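Local coordinates for hydrolase (Thermus thermophilus, PDB 1UFO), which is an alpha/beta hydrolase fold protein that probably hydrolyses its substrate with a serine nucleophile, the natural substrate being unknown, at residues 31-36 against 60-65; 39-44 against 54-59; 79-84 against 112-117; 134-139 against 215-220. One frame throughout, in Å; residues are numbered along the deposited sequence.

Contact 1 (31-36 against 60-65); sequences HGLQGS and PRHGER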
loop_
_atom_site.group_PDB
_atom_site.type_symbol
_atom_site.label_atom_id
_atom_site.label_comp_id
_atom_site.label_asym_id
_atom_site.label_seq_id
_atom_site.Cartn_x
_atom_site.Cartn_y
_atom_site.Cartn_z
ATOM N N HIS A 31 17.978 -10.440 2.605
ATOM C CA HIS A 31 17.854 -10.719 1.199
ATOM C C HIS A 31 17.204 -12.089 0.947
ATOM O O HIS A 31 16.987 -12.862 1.891
ATOM C CB HIS A 31 19.278 -10.603 0.559
ATOM C CG HIS A 31 20.223 -11.706 0.940
ATOM N ND1 HIS A 31 20.087 -13.001 0.479
ATOM C CD2 HIS A 31 21.319 -11.695 1.759
ATOM C CE1 HIS A 31 21.092 -13.739 0.955
ATOM N NE2 HIS A 31 21.865 -12.956 1.724
ATOM N N GLY A 32 16.990 -12.403 -0.350
ATOM C CA GLY A 32 16.359 -13.677 -0.671
ATOM C C GLY A 32 17.312 -14.721 -1.215
ATOM O O GLY A 32 18.516 -14.460 -1.272
ATOM N N LEU A 33 16.763 -15.870 -1.615
ATOM C CA LEU A 33 17.602 -16.947 -2.117
ATOM C C LEU A 33 18.313 -16.481 -3.343
ATOM O O LEU A 33 17.740 -15.767 -4.205
ATOM C CB LEU A 33 16.690 -18.165 -2.396
ATOM C CG LEU A 33 17.436 -19.438 -2.611
ATOM C CD1 LEU A 33 18.197 -19.829 -1.340
ATOM C CD2 LEU A 33 16.389 -20.514 -2.921
ATOM N N GLN A 34 19.589 -16.887 -3.400
ATOM C CA GLN A 34 20.547 -16.500 -4.440
ATOM C C GLN A 34 20.895 -14.999 -4.455
ATOM O O GLN A 34 21.558 -14.529 -5.383
ATOM C CB GLN A 34 20.059 -16.911 -5.821
ATOM C CG GLN A 34 19.398 -18.303 -5.884
ATOM C CD GLN A 34 20.309 -19.496 -5.555
ATOM O OE1 GLN A 34 19.791 -20.613 -5.370
ATOM N NE2 GLN A 34 21.659 -19.294 -5.490
ATOM N N GLY A 35 20.457 -14.246 -3.435
ATOM C CA GLY A 35 20.756 -12.828 -3.398
ATOM C C GLY A 35 21.937 -12.520 -2.520
ATOM O O GLY A 35 22.770 -13.410 -2.246
ATOM N N SER A 36 22.017 -11.250 -2.051
ATOM C CA SER A 36 23.165 -10.856 -1.242
ATOM C C SER A 36 22.811 -9.557 -0.502
ATOM O O SER A 36 21.773 -8.916 -0.824
ATOM C CB SER A 36 24.349 -10.521 -2.169
ATOM O OG SER A 36 23.999 -9.418 -3.013
ATOM N N PRO A 60 23.740 -17.453 5.258
ATOM C CA PRO A 60 24.679 -18.585 5.094
ATOM C C PRO A 60 24.639 -19.030 3.649
ATOM O O PRO A 60 23.578 -19.050 2.985
ATOM C CB PRO A 60 24.109 -19.647 6.017
ATOM C CG PRO A 60 23.439 -18.895 7.087
ATOM C CD PRO A 60 22.796 -17.669 6.369
ATOM N N ARG A 61 25.804 -19.402 3.108
ATOM C CA ARG A 61 25.979 -19.861 1.749
ATOM C C ARG A 61 25.783 -18.839 0.615
ATOM O O ARG A 61 25.825 -19.194 -0.572
ATOM C CB ARG A 61 25.043 -21.047 1.450
ATOM C CG ARG A 61 25.286 -22.209 2.296
ATOM C CD ARG A 61 24.399 -23.388 1.893
ATOM N NE ARG A 61 24.635 -23.917 0.553
ATOM C CZ ARG A 61 24.091 -25.068 0.172
ATOM N NH1 ARG A 61 23.318 -25.701 1.050
ATOM N NH2 ARG A 61 24.334 -25.603 -1.037
ATOM N N HIS A 62 25.618 -17.561 0.945
ATOM C CA HIS A 62 25.378 -16.543 -0.013
ATOM C C HIS A 62 26.435 -15.415 0.045
ATOM O O HIS A 62 27.139 -15.254 1.051
ATOM C CB HIS A 62 24.008 -15.881 0.306
ATOM C CG HIS A 62 22.842 -16.741 -0.046
ATOM N ND1 HIS A 62 22.501 -17.875 0.660
ATOM C CD2 HIS A 62 21.959 -16.643 -1.081
ATOM C CE1 HIS A 62 21.450 -18.445 0.066
ATOM N NE2 HIS A 62 21.114 -17.715 -0.983
ATOM N N GLY A 63 26.522 -14.680 -1.044
ATOM C CA GLY A 63 27.365 -13.515 -1.101
ATOM C C GLY A 63 28.842 -13.827 -0.894
ATOM O O GLY A 63 29.469 -14.636 -1.650
ATOM N N GLU A 64 29.396 -13.238 0.143
ATOM C CA GLU A 64 30.824 -13.447 0.440
ATOM C C GLU A 64 31.087 -14.674 1.230
ATOM O O GLU A 64 32.266 -15.064 1.404
ATOM C CB GLU A 64 31.450 -12.240 1.148
ATOM C CG GLU A 64 31.312 -10.982 0.311
ATOM C CD GLU A 64 32.050 -9.749 0.843
ATOM O OE1 GLU A 64 31.440 -8.928 1.568
ATOM O OE2 GLU A 64 33.271 -9.605 0.462
ATOM N N ARG A 65 30.038 -15.360 1.677
ATOM C CA ARG A 65 30.206 -16.563 2.504
ATOM C C ARG A 65 30.432 -17.829 1.706
ATOM O O ARG A 65 30.071 -17.886 0.588
ATOM C CB ARG A 65 28.953 -16.695 3.397
ATOM C CG ARG A 65 28.813 -15.463 4.273
ATOM C CD ARG A 65 27.581 -15.482 5.186
ATOM N NE ARG A 65 27.654 -16.563 6.185
ATOM C CZ ARG A 65 26.779 -16.674 7.192
ATOM N NH1 ARG A 65 25.786 -15.788 7.304
ATOM N NH2 ARG A 65 26.872 -17.633 8.106
HETATM O O HOH W 1 24.658 -15.006 -3.240
#
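His62 reaches from the 60-65 loop against the 31-36 loop and carries most of this contact. The tight part lies round its imidazole. The backbone N of Gln34 donates to His62 NE2 at 3.0 Å, lying in the ring plane, though the N-H...N angle of 146° shows some bend. On the far side of the same ring His62 ND1 gives its proton to Pro60 O at 2.8 Å in a nearly straight bond, again in plane, and the two bonds together fix the tilt of the ring. Leu33 CD1 comes up at the ring edge, 3.6 Å from His62 NE2. The ring of His31 meets that of His62 obliquely, planes at 48°, with His31 CE1 3.6 Å from His62 CG. Chi1 of 71° sets His31 CG between the backbone N and the carbonyl carbon, and the ring is held there by ND1 donating to Gly32 O, which takes a second bond from Gly35 N across the type II turn of residues 32-35. His31 NE2 is hydrogen-bonded to the backbone N of Ala59.

Toward solvent the fit is looser. Gly35 O and Gly63 N stand 4.1 Å apart and are joined by a water that donates to the carbonyl at 2.7 Å and accepts from the amide. Ser36 CB comes no nearer than 4.4 Å to Gly63 CA.

Since His62 ND1 donates while NE2 accepts from an amide, the ring is most simply read as the neutral tautomer protonated at ND1, tying two loops at the carboxyl ends of neighbouring strands 25-30 and 52-56.

Contact 2 (39-44 against 54-59); sequences HILALL and LLAFDA
Leu41 and Ala56 meet at the middle of a contact of apolar side chains between helix 37-42 and strand 52-56. The methyl-to-methine touches are the densest. Ala56 CB lies against the branched end of Leu41, 3.6 Å from the methine CG and within 4 Å of both methyls, CD1 and CD2. Chi1 of -67° holds Leu41 CG anti to the carbonyl carbon, and the isobutyl group reaches down to the strand. A lighter touch on the same alanine methyl comes from the preceding residue, Ile40, whose CG2 lies 3.9 Å from Ala56 CB; the rest of Ile40 leads off along CG1 toward Leu219.

Helix 37-42 is the connection in the beta-alpha-beta unit formed with strands 25-30 and 52-56, and this contact seats it on the second of those strands. The same helix side chains also bear on the first: Ile40 and Leu41 both touch Ala29.

Leucine-to-leucine packing makes up the remainder. Leu41 CD2 rests 3.8 Å from Leu54 CB, the two side chains sliding past each other in opposite directions. Leu55, between Leu54 and Ala56 on the strand, turns its CB away from the helix and packs on Ala99 of helix 77-103, on the other side of the sheet. The strand backbone enters only through Leu55 O, 4.2 Å from Leu41 CD2.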
loop_
_atom_site.group_PDB
_atom_site.type_symbol
_atom_site.label_atom_id
_atom_site.label_comp_id
_atom_site.label_asym_id
_atom_site.label_seq_id
_atom_site.Cartn_x
_atom_site.Cartn_y
_atom_site.Cartn_z
ATOM N N HIS A 39 22.568 -6.572 -2.877
ATOM C CA HIS A 39 21.371 -6.564 -3.730
ATOM C C HIS A 39 20.143 -6.039 -2.962
ATOM O O HIS A 39 19.439 -5.174 -3.458
ATOM C CB HIS A 39 21.085 -7.990 -4.220
ATOM C CG HIS A 39 19.975 -8.043 -5.210
ATOM N ND1 HIS A 39 18.925 -8.929 -5.097
ATOM C CD2 HIS A 39 19.745 -7.308 -6.326
ATOM C CE1 HIS A 39 18.099 -8.744 -6.120
ATOM N NE2 HIS A 39 18.570 -7.765 -6.888
ATOM N N ILE A 40 19.913 -6.555 -1.751
ATOM C CA ILE A 40 18.677 -6.103 -1.062
ATOM C C ILE A 40 18.765 -4.596 -0.684
ATOM O O ILE A 40 17.771 -3.869 -0.855
ATOM C CB ILE A 40 18.379 -7.030 0.171
ATOM C CG1 ILE A 40 17.040 -6.629 0.807
ATOM C CG2 ILE A 40 19.442 -6.879 1.245
ATOM C CD1 ILE A 40 15.914 -6.946 -0.098
ATOM N N LEU A 41 19.936 -4.063 -0.304
ATOM C CA LEU A 41 19.977 -2.625 0.027
ATOM C C LEU A 41 19.764 -1.769 -1.257
ATOM O O LEU A 41 19.135 -0.715 -1.187
ATOM C CB LEU A 41 21.288 -2.253 0.697
ATOM C CG LEU A 41 21.390 -2.922 2.096
ATOM C CD1 LEU A 41 22.575 -2.231 2.790
ATOM C CD2 LEU A 41 20.122 -2.789 2.947
ATOM N N ALA A 42 20.241 -2.258 -2.412
ATOM C CA ALA A 42 20.070 -1.503 -3.641
ATOM C C ALA A 42 18.596 -1.418 -4.077
ATOM O O ALA A 42 18.264 -0.522 -4.823
ATOM C CB ALA A 42 20.881 -2.170 -4.778
ATOM N N LEU A 43 17.790 -2.357 -3.575
ATOM C CA LEU A 43 16.345 -2.362 -3.941
ATOM C C LEU A 43 15.546 -1.471 -2.960
ATOM O O LEU A 43 14.277 -1.455 -3.075
ATOM C CB LEU A 43 15.849 -3.844 -3.874
ATOM C CG LEU A 43 16.438 -4.763 -4.986
ATOM C CD1 LEU A 43 16.208 -6.216 -4.597
ATOM C CD2 LEU A 43 15.895 -4.389 -6.347
ATOM N N LEU A 44 16.190 -0.773 -2.039
ATOM C CA LEU A 44 15.487 0.122 -1.113
ATOM C C LEU A 44 15.926 1.583 -1.373
ATOM O O LEU A 44 16.397 2.269 -0.487
ATOM C CB LEU A 44 15.742 -0.264 0.347
ATOM C CG LEU A 44 15.337 -1.723 0.653
ATOM C CD1 LEU A 44 15.769 -2.153 2.030
ATOM C CD2 LEU A 44 13.834 -1.942 0.548
ATOM N N LEU A 54 20.362 1.754 7.117
ATOM C CA LEU A 54 20.133 0.384 6.589
ATOM C C LEU A 54 21.267 -0.519 6.924
ATOM O O LEU A 54 22.445 -0.167 6.757
ATOM C CB LEU A 54 20.040 0.399 5.092
ATOM C CG LEU A 54 19.147 1.516 4.522
ATOM C CD1 LEU A 54 19.208 1.406 2.930
ATOM C CD2 LEU A 54 17.711 1.390 5.037
ATOM N N LEU A 55 20.920 -1.725 7.330
ATOM C CA LEU A 55 21.888 -2.792 7.622
ATOM C C LEU A 55 21.502 -4.065 6.851
ATOM O O LEU A 55 20.345 -4.374 6.813
ATOM C CB LEU A 55 21.818 -3.188 9.101
ATOM C CG LEU A 55 22.106 -2.042 10.069
ATOM C CD1 LEU A 55 21.941 -2.551 11.550
ATOM C CD2 LEU A 55 23.547 -1.596 9.959
ATOM N N ALA A 56 22.477 -4.779 6.292
ATOM C CA ALA A 56 22.190 -6.063 5.624
ATOM C C ALA A 56 23.423 -6.921 5.721
ATOM O O ALA A 56 24.549 -6.404 5.680
ATOM C CB ALA A 56 21.847 -5.802 4.162
ATOM N N PHE A 57 23.239 -8.221 5.901
ATOM C CA PHE A 57 24.393 -9.092 5.887
ATOM C C PHE A 57 24.051 -10.289 5.034
ATOM O O PHE A 57 22.859 -10.539 4.735
ATOM C CB PHE A 57 24.807 -9.498 7.300
ATOM C CG PHE A 57 23.762 -10.316 8.066
ATOM C CD1 PHE A 57 23.858 -11.721 8.103
ATOM C CD2 PHE A 57 22.680 -9.678 8.723
ATOM C CE1 PHE A 57 22.879 -12.493 8.810
ATOM C CE2 PHE A 57 21.708 -10.432 9.436
ATOM C CZ PHE A 57 21.821 -11.844 9.473
ATOM N N ASP A 58 25.090 -11.021 4.586
ATOM C CA ASP A 58 24.843 -12.178 3.741
ATOM C C ASP A 58 24.352 -13.389 4.539
ATOM O O ASP A 58 24.860 -13.685 5.616
ATOM C CB ASP A 58 26.146 -12.589 3.027
ATOM C CG ASP A 58 26.571 -11.613 1.966
ATOM O OD1 ASP A 58 27.815 -11.395 1.809
ATOM O OD2 ASP A 58 25.694 -11.062 1.285
ATOM N N ALA A 59 23.390 -14.095 3.971
ATOM C CA ALA A 59 22.880 -15.311 4.629
ATOM C C ALA A 59 23.889 -16.434 4.461
ATOM O O ALA A 59 24.774 -16.361 3.628
ATOM C CB ALA A 59 21.545 -15.714 3.941
#

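Contact 3 (79-84 against 112-117); sequences EEVYRV and GSLGAF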
loop_
_atom_site.group_PDB
_atom_site.type_symbol
_atom_site.label_atom_id
_atom_site.label_comp_id
_atom_site.label_asym_id
_atom_site.label_seq_id
_atom_site.Cartn_x
_atom_site.Cartn_y
_atom_site.Cartn_z
ATOM N N GLU A 79 15.272 -28.792 1.812
ATOM C CA GLU A 79 15.924 -28.951 3.098
ATOM C C GLU A 79 17.033 -27.903 3.276
ATOM O O GLU A 79 17.154 -27.272 4.331
ATOM C CB GLU A 79 16.554 -30.346 3.149
ATOM C CG GLU A 79 17.223 -30.672 4.429
ATOM C CD GLU A 79 17.704 -32.109 4.454
ATOM O OE1 GLU A 79 17.133 -32.825 5.239
ATOM O OE2 GLU A 79 18.634 -32.453 3.712
ATOM N N GLU A 80 17.863 -27.779 2.247
ATOM C CA GLU A 80 18.988 -26.847 2.330
ATOM C C GLU A 80 18.539 -25.366 2.343
ATOM O O GLU A 80 19.132 -24.503 3.059
ATOM C CB GLU A 80 19.946 -27.137 1.169
ATOM C CG GLU A 80 20.687 -28.456 1.508
ATOM C CD GLU A 80 21.670 -28.924 0.431
ATOM O OE1 GLU A 80 22.047 -30.132 0.530
ATOM O OE2 GLU A 80 22.046 -28.133 -0.468
ATOM N N VAL A 81 17.461 -25.081 1.629
ATOM C CA VAL A 81 16.950 -23.696 1.595
ATOM C C VAL A 81 16.469 -23.335 3.000
ATOM O O VAL A 81 16.814 -22.246 3.522
ATOM C CB VAL A 81 15.780 -23.594 0.583
ATOM C CG1 VAL A 81 14.964 -22.288 0.828
ATOM C CG2 VAL A 81 16.321 -23.563 -0.823
ATOM N N TYR A 82 15.716 -24.210 3.671
ATOM C CA TYR A 82 15.241 -23.791 4.993
ATOM C C TYR A 82 16.264 -23.893 6.111
ATOM O O TYR A 82 16.123 -23.234 7.170
ATOM C CB TYR A 82 13.920 -24.473 5.342
ATOM C CG TYR A 82 12.822 -23.906 4.475
ATOM C CD1 TYR A 82 12.264 -24.639 3.438
ATOM C CD2 TYR A 82 12.423 -22.584 4.629
ATOM C CE1 TYR A 82 11.337 -24.080 2.582
ATOM C CE2 TYR A 82 11.501 -21.971 3.733
ATOM C CZ TYR A 82 10.966 -22.736 2.707
ATOM O OH TYR A 82 10.222 -22.066 1.758
ATOM N N ARG A 83 17.330 -24.676 5.887
ATOM C CA ARG A 83 18.433 -24.649 6.866
ATOM C C ARG A 83 19.155 -23.278 6.709
ATOM O O ARG A 83 19.532 -22.639 7.723
ATOM C CB ARG A 83 19.344 -25.853 6.593
ATOM C CG ARG A 83 20.663 -25.805 7.388
ATOM C CD ARG A 83 20.458 -25.480 8.900
ATOM N NE ARG A 83 19.521 -26.386 9.577
ATOM C CZ ARG A 83 19.043 -26.207 10.807
ATOM N NH1 ARG A 83 18.200 -27.083 11.355
ATOM N NH2 ARG A 83 19.396 -25.139 11.553
ATOM N N VAL A 84 19.351 -22.809 5.476
ATOM C CA VAL A 84 19.887 -21.401 5.285
ATOM C C VAL A 84 18.918 -20.419 6.032
ATOM O O VAL A 84 19.406 -19.552 6.781
ATOM C CB VAL A 84 19.871 -20.984 3.824
ATOM C CG1 VAL A 84 20.150 -19.413 3.684
ATOM C CG2 VAL A 84 21.009 -21.729 3.026
ATOM N N GLY A 112 13.109 -9.881 1.801
ATOM C CA GLY A 112 12.634 -10.146 0.438
ATOM C C GLY A 112 12.663 -11.632 0.152
ATOM O O GLY A 112 13.676 -12.276 0.357
ATOM N N SER A 113 11.504 -12.196 -0.211
ATOM C CA SER A 113 11.386 -13.630 -0.560
ATOM C C SER A 113 11.821 -14.477 0.662
ATOM O O SER A 113 11.155 -14.457 1.704
ATOM C CB SER A 113 12.194 -13.862 -1.867
ATOM O OG SER A 113 11.868 -15.107 -2.438
ATOM N N LEU A 114 12.902 -15.281 0.604
ATOM C CA LEU A 114 13.263 -16.103 1.748
ATOM C C LEU A 114 13.487 -15.188 2.944
ATOM O O LEU A 114 13.192 -15.574 4.068
ATOM C CB LEU A 114 14.511 -16.925 1.419
ATOM C CG LEU A 114 14.830 -17.943 2.507
ATOM C CD1 LEU A 114 13.790 -19.060 2.588
ATOM C CD2 LEU A 114 16.246 -18.496 2.242
ATOM N N GLY A 115 13.986 -13.989 2.724
ATOM C CA GLY A 115 14.181 -13.051 3.844
ATOM C C GLY A 115 12.847 -12.630 4.510
ATOM O O GLY A 115 12.830 -12.372 5.707
ATOM N N ALA A 116 11.748 -12.633 3.727
ATOM C CA ALA A 116 10.434 -12.304 4.289
ATOM C C ALA A 116 10.007 -13.470 5.187
ATOM O O ALA A 116 9.404 -13.270 6.274
ATOM C CB ALA A 116 9.426 -12.104 3.156
ATOM N N PHE A 117 10.330 -14.711 4.759
ATOM C CA PHE A 117 9.976 -15.860 5.588
ATOM C C PHE A 117 10.789 -15.825 6.882
ATOM O O PHE A 117 10.270 -16.165 7.941
ATOM C CB PHE A 117 10.281 -17.173 4.803
ATOM C CG PHE A 117 9.919 -18.395 5.587
ATOM C CD1 PHE A 117 8.576 -18.763 5.739
ATOM C CD2 PHE A 117 10.927 -19.187 6.176
ATOM C CE1 PHE A 117 8.225 -19.892 6.467
ATOM C CE2 PHE A 117 10.589 -20.340 6.882
ATOM C CZ PHE A 117 9.225 -20.688 7.037
#
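Leu114 and Phe117, one turn apart on helix 114-124, face Val81, Tyr82 and Val84 of helix 77-103. Leu114 follows Ser113 in the GxSxG pattern of Gly111, Ser113 and Gly115, which fits the nucleophile elbow of alpha/beta hydrolases, so this contact packs helix 77-103 against the helix that starts at the presumed nucleophile.

The two aromatic rings set the geometry. Tyr82 turns an edge to the face of Phe117 in an offset T-shaped pair, centroids 5.2 Å apart and planes at 67°, the side chains crossing at about a right angle. Tyr82 CE2 stands over that face, 3.7 Å from Phe117 CE2. The CB bond of Phe117 points toward helix 77-103, and chi1 of -179° puts its CG anti to the backbone N. The hydroxyl of Tyr82 bonds to the backbone N of Met142, which holds the far end of the ring, and Leu158 of helix 153-160 touches both aromatics.

Leu114 comes in beside this pair, its two methyls dividing the work. CD1 touches two successive residues of the helix, 3.9 Å from Val81 CG1 and 3.9 Å from Tyr82 CE2, approaching the tyrosine ring obliquely. Within helix 77-103 Val81 CG1 also sits over the centre of one face of the Tyr82 ring, and the tyrosine thus has a valine methyl at its face while its edge serves the phenylalanine. The other methyl, Leu114 CD2, lies 4.0 Å from Val81 O and, one turn on, 4.3 Å from Val84 CG1.

Contact 4 (134-139 against 215-220); sequences AFIGSG and AGHTLT
The rings of Phe135 and His217 each take an aliphatic methyl on one face. Over Phe135 it is Leu219 CD1, 3.7 Å from the ring centroid and 16° off the normal, shifted toward the rim; Leu219 CG presses closer, 3.5 Å from Phe135 CD2, and its other methyl, CD2, covers CE2. Over His217 it is Ile136 CD1, almost exactly above the centre at 3.9 Å. At the CE1 corner of the imidazole the carbonyl oxygen of Ile136 stands 3.2 Å from His217 CE1, a close carbon-to-oxygen approach.

Ile136 thus works from both ends. Chi1 of 69° places its CG1 between the backbone N and the carbonyl carbon, and CD1 then extends over the histidine, the two side chains crossing at about a right angle. Its CG2 branch runs the other way to touch Thr218 O at 3.4 Å. The backbone here is unusual, with positive phi at Ile136, just past the end of strand 132-135, while His217 is the centre of an inverse gamma turn.

Both ring nitrogens of His217 find partners outside the contact: ND1 with Asp183 OD1 and NE2 with Ser113 OG. A histidine on the loop after the last strand, joined to an acid and to a serine on the elbow, matches the Ser-His-Asp catalytic triad of alpha/beta hydrolases, consistent with His217 serving as its base.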
loop_
_atom_site.group_PDB
_atom_site.type_symbol
_atom_site.label_atom_id
_atom_site.label_comp_id
_atom_site.label_asym_id
_atom_site.label_seq_id
_atom_site.Cartn_x
_atom_site.Cartn_y
_atom_site.Cartn_z
ATOM N N ALA A 134 7.460 -7.279 4.503
ATOM C CA ALA A 134 7.683 -8.598 3.933
ATOM C C ALA A 134 7.399 -8.446 2.436
ATOM O O ALA A 134 6.248 -8.390 1.980
ATOM C CB ALA A 134 6.679 -9.621 4.596
ATOM N N PHE A 135 8.509 -8.369 1.667
ATOM C CA PHE A 135 8.390 -8.192 0.247
ATOM C C PHE A 135 8.424 -9.547 -0.469
ATOM O O PHE A 135 9.202 -10.405 -0.106
ATOM C CB PHE A 135 9.590 -7.434 -0.291
ATOM C CG PHE A 135 9.667 -6.012 0.128
ATOM C CD1 PHE A 135 10.446 -5.627 1.241
ATOM C CD2 PHE A 135 9.035 -4.994 -0.639
ATOM C CE1 PHE A 135 10.597 -4.286 1.574
ATOM C CE2 PHE A 135 9.184 -3.662 -0.313
ATOM C CZ PHE A 135 9.974 -3.276 0.805
ATOM N N ILE A 136 7.531 -9.695 -1.446
ATOM C CA ILE A 136 7.473 -10.877 -2.332
ATOM C C ILE A 136 7.683 -12.224 -1.631
ATOM O O ILE A 136 8.423 -13.089 -2.080
ATOM C CB ILE A 136 8.468 -10.681 -3.565
ATOM C CG1 ILE A 136 9.957 -10.729 -3.128
ATOM C CG2 ILE A 136 8.091 -9.325 -4.266
ATOM C CD1 ILE A 136 10.868 -10.539 -4.457
ATOM N N GLY A 137 6.945 -12.392 -0.547
ATOM C CA GLY A 137 7.126 -13.571 0.272
ATOM C C GLY A 137 5.901 -14.076 0.981
ATOM O O GLY A 137 4.774 -13.683 0.671
ATOM N N SER A 138 6.161 -14.914 1.983
ATOM C CA SER A 138 5.095 -15.614 2.684
ATOM C C SER A 138 5.563 -16.119 4.037
ATOM O O SER A 138 6.794 -16.242 4.276
ATOM C CB SER A 138 4.696 -16.794 1.791
ATOM O OG SER A 138 3.826 -17.708 2.467
ATOM N N GLY A 139 4.588 -16.340 4.914
ATOM C CA GLY A 139 4.806 -16.872 6.257
ATOM C C GLY A 139 4.723 -18.406 6.340
ATOM O O GLY A 139 4.792 -18.961 7.428
ATOM N N ALA A 215 2.985 -7.013 -11.518
ATOM C CA ALA A 215 4.354 -7.276 -11.063
ATOM C C ALA A 215 4.509 -8.741 -10.725
ATOM O O ALA A 215 3.534 -9.438 -10.412
ATOM C CB ALA A 215 4.677 -6.421 -9.823
ATOM N N GLY A 216 5.746 -9.230 -10.796
ATOM C CA GLY A 216 6.066 -10.626 -10.498
ATOM C C GLY A 216 6.908 -10.697 -9.243
ATOM O O GLY A 216 6.728 -9.902 -8.298
ATOM N N HIS A 217 7.851 -11.619 -9.260
ATOM C CA HIS A 217 8.750 -11.858 -8.118
ATOM C C HIS A 217 10.019 -10.960 -8.116
ATOM O O HIS A 217 11.207 -11.400 -8.244
ATOM C CB HIS A 217 9.085 -13.386 -8.097
ATOM C CG HIS A 217 9.687 -13.800 -6.812
ATOM N ND1 HIS A 217 8.951 -13.895 -5.666
ATOM C CD2 HIS A 217 10.956 -14.139 -6.496
ATOM C CE1 HIS A 217 9.753 -14.315 -4.682
ATOM N NE2 HIS A 217 10.969 -14.479 -5.160
ATOM N N THR A 218 9.744 -9.660 -8.007
ATOM C CA THR A 218 10.777 -8.640 -7.898
ATOM C C THR A 218 10.303 -7.541 -6.942
ATOM O O THR A 218 9.130 -7.264 -6.822
ATOM C CB THR A 218 11.165 -7.967 -9.247
ATOM O OG1 THR A 218 10.093 -7.157 -9.693
ATOM C CG2 THR A 218 11.413 -9.033 -10.296
ATOM N N LEU A 219 11.282 -6.907 -6.291
ATOM C CA LEU A 219 10.994 -5.859 -5.319
ATOM C C LEU A 219 11.031 -4.599 -6.161
ATOM O O LEU A 219 12.073 -4.042 -6.469
ATOM C CB LEU A 219 12.080 -5.879 -4.223
ATOM C CG LEU A 219 11.683 -5.142 -2.903
ATOM C CD1 LEU A 219 12.658 -5.479 -1.785
ATOM C CD2 LEU A 219 11.572 -3.658 -3.090
ATOM N N THR A 220 9.857 -4.134 -6.577
ATOM C CA THR A 220 9.776 -2.974 -7.506
ATOM C C THR A 220 9.952 -1.651 -6.800
ATOM O O THR A 220 9.726 -1.525 -5.585
ATOM C CB THR A 220 8.397 -2.874 -8.209
ATOM O OG1 THR A 220 7.402 -2.611 -7.198
ATOM C CG2 THR A 220 8.063 -4.162 -8.882
#

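Overall arrangement
Contacts 2 and 3 are buried and apolar: contact 2 seats helix 37-42 on the sheet, contact 3 joins helices 77-103 and 114-124. Contacts 1 and 4 are partly buried; contact 1 joins two loops, contact 4 a strand end and a loop. In contact 1 a hydrogen bond to histidine links the segments, whereas in contact 4 the crossing contacts are CH-pi and the histidine's polar bonds go elsewhere. Contacts 1 and 2 follow the same two strands, 25-30 and 52-56, and touch again where Arg65 NH1 meets Asp58 O; contact 1 reaches contact 3 through the Arg61-Glu80 salt bridge. Leu219 brings contact 4 against Ile40. Contacts 3 and 4 supply the presumed triad's serine and histidine.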